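Local coordinates for probable 2-hydroxyhepta-2,4-diene-1,7-dioate isomerase (Thermus thermophilus, PDB 2DFU), which probably isomerises 2-hydroxyhepta-2,4-diene-1,7-dioate, and probably binds a metal ion as members of the fumarylacetoacetate hydrolase family do, at residues Thr46-Val51 with Pro221-Leu226; Val119-Arg124 with Met217-Leu222; His136-Thr141 with Pro172-Asp177. All coordinates share one frame; numbering follows the deposited sequence.

In the fold
After the N-terminal strands the chain reaches residues 46-51, which lead into strand 50-53. Contact 1 closes the longest loop, pairing this strand in parallel with strand 224-226. Inside that loop begins contact 2, where the end of strand 111-121 and the turn after it meet the loop 217-222 that follows helix 206-214. Contacts 1 and 2 share Pro-221 and Leu-222, so they finish on the same piece of chain. Contact 3, joining strand 137-148 to the end of strand 168-175, is nested inside both loops. Strand 111-121 connects the set: it lies beside strand 224-226 of contact 1 and beside strand 137-148 of contact 3.

Contact 1: residues Thr46-Val51 with Pro221-Leu226; sequences TPTKIV and PLDVVL
Ile-50 and Val-51 run parallel to Val-224 and Val-225, with Val-51 bonded through both its backbone polar atoms: its N reaches Val-224 O at 3.0 Å, and its O receives Leu-226 N at 2.9 Å. Just before the strands, Asp-223 organises the turn opposite it. Its OD1 accepts three donors: Thr-48 N at 2.8 Å, Thr-48 OG1 at 2.6 Å on the syn lone pair, and Lys-49 N, which comes from above the carboxylate plane. The Thr-48 hydroxyl, set between the backbone N and the carbonyl carbon (chi1 64°), thus turns to the same oxygen as its own amide. Asp-223 OD2 forms a salt bridge with Lys-49 NZ at 2.9 Å, and also accepts Glu-220 N. This parallel pairing, within the FAH-family region, puts strand 224-226 between strands 50-53 and 111-121; one buried carboxylate holds the turn leading into it. A long lysine suits its place because NZ can also bond Thr-218 O. Beta-branched residues make up both bridged pairs: Ile-50 CG1 lies beside Val-224 CB at 4.1 Å, and Ile-50 packs on Leu-168, Val-224 on Leu-170. Pro-47 CB meets Val-224 CG2 at 4.1 Å, while Val-51 and Val-225 touch helix 206-214.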
loop_
_atom_site.group_PDB
_atom_site.type_symbol
_atom_site.label_atom_id
_atom_site.label_comp_id
_atom_site.label_asym_id
_atom_site.label_seq_id
_atom_site.Cartn_x
_atom_site.Cartn_y
_atom_site.Cartn_z
ATOM N N THR A 46 -11.334 3.234 3.247
ATOM C CA THR A 46 -11.011 2.246 2.206
ATOM C C THR A 46 -9.772 2.834 1.522
ATOM O O THR A 46 -9.830 3.273 0.376
ATOM C CB THR A 46 -12.152 2.116 1.165
ATOM O OG1 THR A 46 -12.555 3.422 0.738
ATOM C CG2 THR A 46 -13.350 1.401 1.761
ATOM N N PRO A 47 -8.633 2.848 2.233
ATOM C CA PRO A 47 -7.348 3.383 1.767
ATOM C C PRO A 47 -6.642 2.684 0.620
ATOM O O PRO A 47 -6.650 1.463 0.529
ATOM C CB PRO A 47 -6.497 3.365 3.033
ATOM C CG PRO A 47 -6.973 2.121 3.713
ATOM C CD PRO A 47 -8.482 2.222 3.563
ATOM N N THR A 48 -6.028 3.476 -0.259
ATOM C CA THR A 48 -5.264 2.915 -1.359
ATOM C C THR A 48 -3.925 2.544 -0.733
ATOM O O THR A 48 -3.188 1.710 -1.253
ATOM C CB THR A 48 -5.017 3.944 -2.487
ATOM O OG1 THR A 48 -4.211 5.023 -1.989
ATOM C CG2 THR A 48 -6.345 4.486 -3.013
ATOM N N LYS A 49 -3.623 3.176 0.397
ATOM C CA LYS A 49 -2.382 2.918 1.124
ATOM C C LYS A 49 -2.435 3.525 2.524
ATOM O O LYS A 49 -3.246 4.409 2.794
ATOM C CB LYS A 49 -1.186 3.484 0.354
ATOM C CG LYS A 49 -1.246 4.984 0.116
ATOM C CD LYS A 49 -0.054 5.443 -0.717
ATOM C CE LYS A 49 -0.096 6.945 -0.970
ATOM N NZ LYS A 49 -1.275 7.301 -1.790
ATOM N N ILE A 50 -1.571 3.047 3.410
ATOM C CA ILE A 50 -1.527 3.533 4.786
ATOM C C ILE A 50 -0.110 3.981 5.114
ATOM O O ILE A 50 0.815 3.168 5.147
ATOM C CB ILE A 50 -1.971 2.417 5.750
ATOM C CG1 ILE A 50 -3.420 2.030 5.429
ATOM C CG2 ILE A 50 -1.844 2.874 7.202
ATOM C CD1 ILE A 50 -3.767 0.606 5.779
ATOM N N VAL A 51 0.058 5.284 5.337
ATOM C CA VAL A 51 1.368 5.855 5.642
ATOM C C VAL A 51 1.504 6.072 7.145
ATOM O O VAL A 51 0.634 6.676 7.775
ATOM C CB VAL A 51 1.561 7.197 4.898
ATOM C CG1 VAL A 51 2.982 7.682 5.060
ATOM C CG2 VAL A 51 1.228 7.023 3.421
ATOM N N PRO A 221 -7.970 10.253 -1.592
ATOM C CA PRO A 221 -9.102 10.359 -0.673
ATOM C C PRO A 221 -9.258 9.014 0.033
ATOM O O PRO A 221 -9.130 7.957 -0.594
ATOM C CB PRO A 221 -10.272 10.659 -1.606
ATOM C CG PRO A 221 -9.628 11.454 -2.694
ATOM C CD PRO A 221 -8.359 10.668 -2.952
ATOM N N LEU A 222 -9.515 9.079 1.338
ATOM C CA LEU A 222 -9.694 7.917 2.200
ATOM C C LEU A 222 -8.411 7.152 2.561
ATOM O O LEU A 222 -8.472 6.088 3.178
ATOM C CB LEU A 222 -10.758 6.978 1.614
ATOM C CG LEU A 222 -12.106 7.689 1.379
ATOM C CD1 LEU A 222 -13.154 6.694 0.893
ATOM C CD2 LEU A 222 -12.575 8.353 2.665
ATOM N N ASP A 223 -7.248 7.686 2.185
ATOM C CA ASP A 223 -5.989 7.052 2.585
ATOM C C ASP A 223 -5.902 7.299 4.089
ATOM O O ASP A 223 -6.497 8.248 4.600
ATOM C CB ASP A 223 -4.777 7.706 1.916
ATOM C CG ASP A 223 -4.455 7.103 0.564
ATOM O OD1 ASP A 223 -5.030 6.051 0.223
ATOM O OD2 ASP A 223 -3.609 7.677 -0.149
ATOM N N VAL A 224 -5.159 6.454 4.792
ATOM C CA VAL A 224 -5.014 6.590 6.234
ATOM C C VAL A 224 -3.569 6.945 6.591
ATOM O O VAL A 224 -2.622 6.433 5.987
ATOM C CB VAL A 224 -5.426 5.266 6.951
ATOM C CG1 VAL A 224 -5.083 5.326 8.423
ATOM C CG2 VAL A 224 -6.921 5.027 6.775
ATOM N N VAL A 225 -3.401 7.841 7.553
ATOM C CA VAL A 225 -2.064 8.238 7.990
ATOM C C VAL A 225 -2.014 8.101 9.502
ATOM O O VAL A 225 -2.893 8.623 10.195
ATOM C CB VAL A 225 -1.757 9.712 7.602
ATOM C CG1 VAL A 225 -0.396 10.125 8.138
ATOM C CG2 VAL A 225 -1.800 9.879 6.079
ATOM N N LEU A 226 -1.017 7.377 10.010
ATOM C CA LEU A 226 -0.858 7.186 11.454
ATOM C C LEU A 226 0.135 8.225 11.969
ATOM O O LEU A 226 1.148 8.495 11.323
ATOM C CB LEU A 226 -0.352 5.772 11.766
ATOM C CG LEU A 226 -1.146 4.593 11.187
ATOM C CD1 LEU A 226 -0.692 3.301 11.871
ATOM C CD2 LEU A 226 -2.635 4.791 11.389
#

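Contact 2: residues Val119-Arg124 with Met217-Leu222; sequences VVVGDR and MTLEPL
Thr-218 meets Arg-124 through its methyl, CG2 lying 3.7 Å from Arg-124 CG, while its hydroxyl bonds Asp-165 of the second subunit; threonine serves both needs with one branch each. Leu-219 follows, its CB packing against Val-121 CG2, and its carbonyl O receives a CA-H...O contact from Arg-124 CA at 3.3 Å. Glu-220 carries the main polar grip. Its chain bends at chi2 (-65°) so that the carboxylate lies alongside the arginine, which takes it side-on: Arg-124 NE meets Glu-220 OE2 at 3.0 Å, close to the guanidinium plane, and Arg-124 NH2 meets Glu-220 OE1 at 2.7 Å on the syn lone pair. The two flat groups are nevertheless turned 48° apart, so the bidentate salt bridge is twisted. Two nitrogens on two oxygens fix the rotation of both groups. Pro-221 then lays its ring against the turn, CB 3.5 Å from Gly-122 O and CD over one guanidinium face, offset toward the rim. Leu-222 ends the run: its N donates to Val-121 O at 2.6 Å, and CD2 packs on Val-120 CG1 at 4.0 Å. The loop packs against helix 206-214, whose Leu-210 and Ile-213 touch Leu-219, and leads into strand 224-226 beside strand 111-121, with Leu-138 of strand 137-148 touching Leu-222.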
loop_
_atom_site.group_PDB
_atom_site.type_symbol
_atom_site.label_atom_id
_atom_site.label_comp_id
_atom_site.label_asym_id
_atom_site.label_seq_id
_atom_site.Cartn_x
_atom_site.Cartn_y
_atom_site.Cartn_z
ATOM N N VAL A 119 -5.407 9.516 10.871
ATOM C CA VAL A 119 -6.054 10.506 10.031
ATOM C C VAL A 119 -6.590 9.879 8.760
ATOM O O VAL A 119 -5.932 9.044 8.147
ATOM C CB VAL A 119 -5.074 11.628 9.634
ATOM C CG1 VAL A 119 -5.799 12.684 8.830
ATOM C CG2 VAL A 119 -4.454 12.236 10.865
ATOM N N VAL A 120 -7.796 10.275 8.370
ATOM C CA VAL A 120 -8.388 9.772 7.140
ATOM C C VAL A 120 -8.462 10.963 6.189
ATOM O O VAL A 120 -9.151 11.941 6.451
ATOM C CB VAL A 120 -9.811 9.201 7.365
ATOM C CG1 VAL A 120 -10.377 8.702 6.045
ATOM C CG2 VAL A 120 -9.766 8.055 8.387
ATOM N N VAL A 121 -7.735 10.871 5.087
ATOM C CA VAL A 121 -7.691 11.939 4.105
ATOM C C VAL A 121 -9.002 12.124 3.360
ATOM O O VAL A 121 -9.635 11.156 2.940
ATOM C CB VAL A 121 -6.555 11.673 3.105
ATOM C CG1 VAL A 121 -6.574 12.701 1.980
ATOM C CG2 VAL A 121 -5.227 11.693 3.848
ATOM N N GLY A 122 -9.408 13.382 3.200
ATOM C CA GLY A 122 -10.645 13.681 2.498
ATOM C C GLY A 122 -10.444 14.091 1.047
ATOM O O GLY A 122 -11.094 13.559 0.155
ATOM N N ASP A 123 -9.558 15.051 0.804
ATOM C CA ASP A 123 -9.292 15.515 -0.557
ATOM C C ASP A 123 -7.870 15.137 -0.950
ATOM O O ASP A 123 -6.972 15.141 -0.108
ATOM C CB ASP A 123 -9.458 17.040 -0.648
ATOM C CG ASP A 123 -10.776 17.528 -0.050
ATOM O OD1 ASP A 123 -11.845 17.069 -0.501
ATOM O OD2 ASP A 123 -10.745 18.371 0.874
ATOM N N ARG A 124 -7.671 14.813 -2.224
ATOM C CA ARG A 124 -6.348 14.447 -2.727
ATOM C C ARG A 124 -5.310 15.484 -2.281
ATOM O O ARG A 124 -5.577 16.686 -2.275
ATOM C CB ARG A 124 -6.385 14.349 -4.259
ATOM C CG ARG A 124 -5.044 14.025 -4.905
ATOM C CD ARG A 124 -5.176 13.659 -6.391
ATOM N NE ARG A 124 -5.897 12.400 -6.587
ATOM C CZ ARG A 124 -7.202 12.307 -6.835
ATOM N NH1 ARG A 124 -7.948 13.400 -6.930
ATOM N NH2 ARG A 124 -7.770 11.118 -6.974
ATOM N N MET A 217 4.760 12.059 -2.231
ATOM C CA MET A 217 3.748 11.014 -2.351
ATOM C C MET A 217 2.344 11.598 -2.303
ATOM O O MET A 217 1.953 12.211 -1.310
ATOM C CB MET A 217 3.941 9.995 -1.216
ATOM C CG MET A 217 2.782 9.031 -0.990
ATOM S SD MET A 217 3.122 7.872 0.370
ATOM C CE MET A 217 4.071 6.606 -0.496
ATOM N N THR A 218 1.583 11.416 -3.377
ATOM C CA THR A 218 0.221 11.932 -3.413
ATOM C C THR A 218 -0.685 11.085 -2.526
ATOM O O THR A 218 -0.725 9.859 -2.647
ATOM C CB THR A 218 -0.350 11.933 -4.847
ATOM O OG1 THR A 218 0.364 12.888 -5.640
ATOM C CG2 THR A 218 -1.820 12.313 -4.843
ATOM N N LEU A 219 -1.389 11.745 -1.614
ATOM C CA LEU A 219 -2.306 11.057 -0.719
ATOM C C LEU A 219 -3.674 11.099 -1.372
ATOM O O LEU A 219 -4.134 12.168 -1.781
ATOM C CB LEU A 219 -2.340 11.752 0.642
ATOM C CG LEU A 219 -1.123 11.459 1.518
ATOM C CD1 LEU A 219 -1.103 12.403 2.712
ATOM C CD2 LEU A 219 -1.173 10.001 1.970
ATOM N N GLU A 220 -4.310 9.935 -1.486
ATOM C CA GLU A 220 -5.623 9.823 -2.113
ATOM C C GLU A 220 -6.758 9.931 -1.110
ATOM O O GLU A 220 -6.561 9.737 0.090
ATOM C CB GLU A 220 -5.755 8.479 -2.834
ATOM C CG GLU A 220 -4.868 8.307 -4.053
ATOM C CD GLU A 220 -5.230 9.266 -5.174
ATOM O OE1 GLU A 220 -6.421 9.321 -5.550
ATOM O OE2 GLU A 220 -4.328 9.963 -5.679
ATOM N N PRO A 221 -7.970 10.253 -1.592
ATOM C CA PRO A 221 -9.102 10.359 -0.673
ATOM C C PRO A 221 -9.258 9.014 0.033
ATOM O O PRO A 221 -9.130 7.957 -0.594
ATOM C CB PRO A 221 -10.272 10.659 -1.606
ATOM C CG PRO A 221 -9.628 11.454 -2.694
ATOM C CD PRO A 221 -8.359 10.668 -2.952
ATOM N N LEU A 222 -9.515 9.079 1.338
ATOM C CA LEU A 222 -9.694 7.917 2.200
ATOM C C LEU A 222 -8.411 7.152 2.561
ATOM O O LEU A 222 -8.472 6.088 3.178
ATOM C CB LEU A 222 -10.758 6.978 1.614
ATOM C CG LEU A 222 -12.106 7.689 1.379
ATOM C CD1 LEU A 222 -13.154 6.694 0.893
ATOM C CD2 LEU A 222 -12.575 8.353 2.665
#

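Contact 3: residues His136-Thr141 with Pro172-Asp177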
loop_
_atom_site.group_PDB
_atom_site.type_symbol
_atom_site.label_atom_id
_atom_site.label_comp_id
_atom_site.label_asym_id
_atom_site.label_seq_id
_atom_site.Cartn_x
_atom_site.Cartn_y
_atom_site.Cartn_z
ATOM N N HIS A 136 -7.763 19.341 4.059
ATOM C CA HIS A 136 -7.929 18.180 3.191
ATOM C C HIS A 136 -8.281 16.923 3.981
ATOM O O HIS A 136 -8.404 15.845 3.406
ATOM C CB HIS A 136 -6.640 17.903 2.403
ATOM C CG HIS A 136 -6.273 18.983 1.433
ATOM N ND1 HIS A 136 -5.896 20.249 1.831
ATOM C CD2 HIS A 136 -6.225 18.985 0.080
ATOM C CE1 HIS A 136 -5.633 20.983 0.765
ATOM N NE2 HIS A 136 -5.825 20.240 -0.310
ATOM N N VAL A 137 -8.426 17.060 5.294
ATOM C CA VAL A 137 -8.737 15.922 6.154
ATOM C C VAL A 137 -10.233 15.669 6.285
ATOM O O VAL A 137 -11.004 16.592 6.555
ATOM C CB VAL A 137 -8.151 16.127 7.582
ATOM C CG1 VAL A 137 -8.640 15.026 8.523
ATOM C CG2 VAL A 137 -6.633 16.124 7.527
ATOM N N LEU A 138 -10.643 14.422 6.080
ATOM C CA LEU A 138 -12.047 14.069 6.232
ATOM C C LEU A 138 -12.326 13.977 7.730
ATOM O O LEU A 138 -13.268 14.583 8.233
ATOM C CB LEU A 138 -12.356 12.723 5.566
ATOM C CG LEU A 138 -13.767 12.164 5.825
ATOM C CD1 LEU A 138 -14.822 13.113 5.261
ATOM C CD2 LEU A 138 -13.904 10.790 5.184
ATOM N N GLY A 139 -11.494 13.224 8.445
ATOM C CA GLY A 139 -11.692 13.089 9.874
ATOM C C GLY A 139 -10.598 12.331 10.598
ATOM O O GLY A 139 -9.608 11.929 10.003
ATOM N N TYR A 140 -10.805 12.118 11.891
ATOM C CA TYR A 140 -9.837 11.438 12.733
ATOM C C TYR A 140 -10.412 10.179 13.364
ATOM O O TYR A 140 -11.584 10.131 13.721
ATOM C CB TYR A 140 -9.373 12.395 13.829
ATOM C CG TYR A 140 -8.818 13.677 13.270
ATOM C CD1 TYR A 140 -7.479 13.764 12.882
ATOM C CD2 TYR A 140 -9.643 14.785 13.062
ATOM C CE1 TYR A 140 -6.975 14.920 12.295
ATOM C CE2 TYR A 140 -9.148 15.948 12.473
ATOM C CZ TYR A 140 -7.812 16.004 12.090
ATOM O OH TYR A 140 -7.313 17.126 11.483
ATOM N N THR A 141 -9.578 9.157 13.496
ATOM C CA THR A 141 -10.028 7.918 14.099
ATOM C C THR A 141 -8.895 7.367 14.950
ATOM O O THR A 141 -7.869 8.023 15.122
ATOM C CB THR A 141 -10.494 6.895 13.015
ATOM O OG1 THR A 141 -11.143 5.791 13.656
ATOM C CG2 THR A 141 -9.315 6.388 12.185
ATOM N N PRO A 172 -13.306 3.305 16.203
ATOM C CA PRO A 172 -14.555 2.673 15.751
ATOM C C PRO A 172 -15.192 3.467 14.619
ATOM O O PRO A 172 -16.023 2.964 13.857
ATOM C CB PRO A 172 -15.421 2.725 17.002
ATOM C CG PRO A 172 -15.056 4.096 17.556
ATOM C CD PRO A 172 -13.529 4.070 17.447
ATOM N N TRP A 173 -14.811 4.732 14.540
ATOM C CA TRP A 173 -15.350 5.596 13.520
ATOM C C TRP A 173 -14.488 6.831 13.435
ATOM O O TRP A 173 -13.506 6.988 14.147
ATOM C CB TRP A 173 -16.799 5.975 13.865
ATOM C CG TRP A 173 -16.985 6.191 15.326
ATOM C CD1 TRP A 173 -16.418 7.219 16.110
ATOM C CD2 TRP A 173 -17.887 5.463 16.196
ATOM N NE1 TRP A 173 -16.865 7.203 17.395
ATOM C CE2 TRP A 173 -17.809 6.062 17.483
ATOM C CE3 TRP A 173 -18.723 4.373 16.010
ATOM C CZ2 TRP A 173 -18.548 5.556 18.533
ATOM C CZ3 TRP A 173 -19.470 3.865 17.058
ATOM C CH2 TRP A 173 -19.375 4.457 18.334
ATOM N N LEU A 174 -14.834 7.712 12.500
ATOM C CA LEU A 174 -14.042 8.913 12.448
ATOM C C LEU A 174 -14.830 10.147 12.841
ATOM O O LEU A 174 -16.032 10.264 12.658
ATOM C CB LEU A 174 -13.370 9.045 11.082
ATOM C CG LEU A 174 -14.317 9.528 9.992
ATOM C CD1 LEU A 174 -14.383 11.055 9.913
ATOM C CD2 LEU A 174 -13.883 9.054 8.608
ATOM N N GLU A 175 -14.098 11.043 13.495
ATOM C CA GLU A 175 -14.677 12.302 13.898
ATOM C C GLU A 175 -14.217 13.403 12.947
ATOM O O GLU A 175 -13.035 13.570 12.675
ATOM C CB GLU A 175 -14.184 12.575 15.321
ATOM C CG GLU A 175 -14.365 14.019 15.779
ATOM C CD GLU A 175 -15.835 14.356 15.824
ATOM O OE1 GLU A 175 -16.561 13.710 16.567
ATOM O OE2 GLU A 175 -16.245 15.270 15.118
ATOM N N THR A 176 -15.157 14.156 12.387
ATOM C CA THR A 176 -14.824 15.209 11.423
ATOM C C THR A 176 -14.422 16.546 12.049
ATOM O O THR A 176 -13.731 17.346 11.421
ATOM C CB THR A 176 -16.005 15.512 10.488
ATOM O OG1 THR A 176 -17.080 16.061 11.257
ATOM C CG2 THR A 176 -16.476 14.247 9.776
ATOM N N ASP A 177 -14.859 16.787 13.278
ATOM C CA ASP A 177 -14.568 18.043 13.954
ATOM C C ASP A 177 -13.633 17.858 15.154
ATOM O O ASP A 177 -14.047 17.388 16.211
ATOM C CB ASP A 177 -15.894 18.684 14.382
ATOM C CG ASP A 177 -15.715 20.058 14.986
ATOM O OD1 ASP A 177 -14.736 20.749 14.632
ATOM O OD2 ASP A 177 -16.567 20.455 15.804
HETATM O O HOH W 1 -11.716 17.174 9.234
#
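Leu-174 spans three residues of strand 137-141 from CB to its methyls. Leu-174 CB lies 3.4 Å from Tyr-140 O. CG sits between the backbone N and the carbonyl carbon (chi1 77°), a less usual setting that spreads the two methyls over the neighbouring strand. CD1 comes to 3.4 Å from Gly-139 CA, a place only glycine suits, since any CB there would collide with this methyl. CD2 ends against Leu-138 CD2 at 3.8 Å, the two side chains meeting at about a right angle.

Around this apolar patch the backbones pair. Tyr-140 N donates to Glu-175 O at 2.8 Å and Glu-175 N returns to Tyr-140 O at 2.7 Å, an antiparallel hydrogen-bonded pair. Farther along, with OG1 anti to the backbone N (chi1 -170°), beside its own carbonyl carbon, the Thr-141 hydroxyl reaches across to donate to Trp-173 O at 2.7 Å, approaching from above the carbonyl plane. A valine in its place would take away this hydroxyl and would probably leave the Trp-173 carbonyl without that donor. Glu-175 bends back on its own segment, its OE2 accepting Asp-177 N at 2.8 Å through the anti lone pair. That carboxylate also faces the N terminus, with OE1 in a salt bridge to Lys-2 and OE2 bonded to the Met-1 amine, so a charged residue is well placed there. Thr-176 OG1 bonds the same amine, while its CG2 rests 3.6 Å from Leu-138 O.

Strands 137-141 and 173-175 run 118° apart, far from a straight antiparallel run, and the pairing is brief. On its other edge strand 137-148 meets strand 111-121 with Leu-138 and Gly-139 both opposite Val-120, the arrangement of a classic beta bulge.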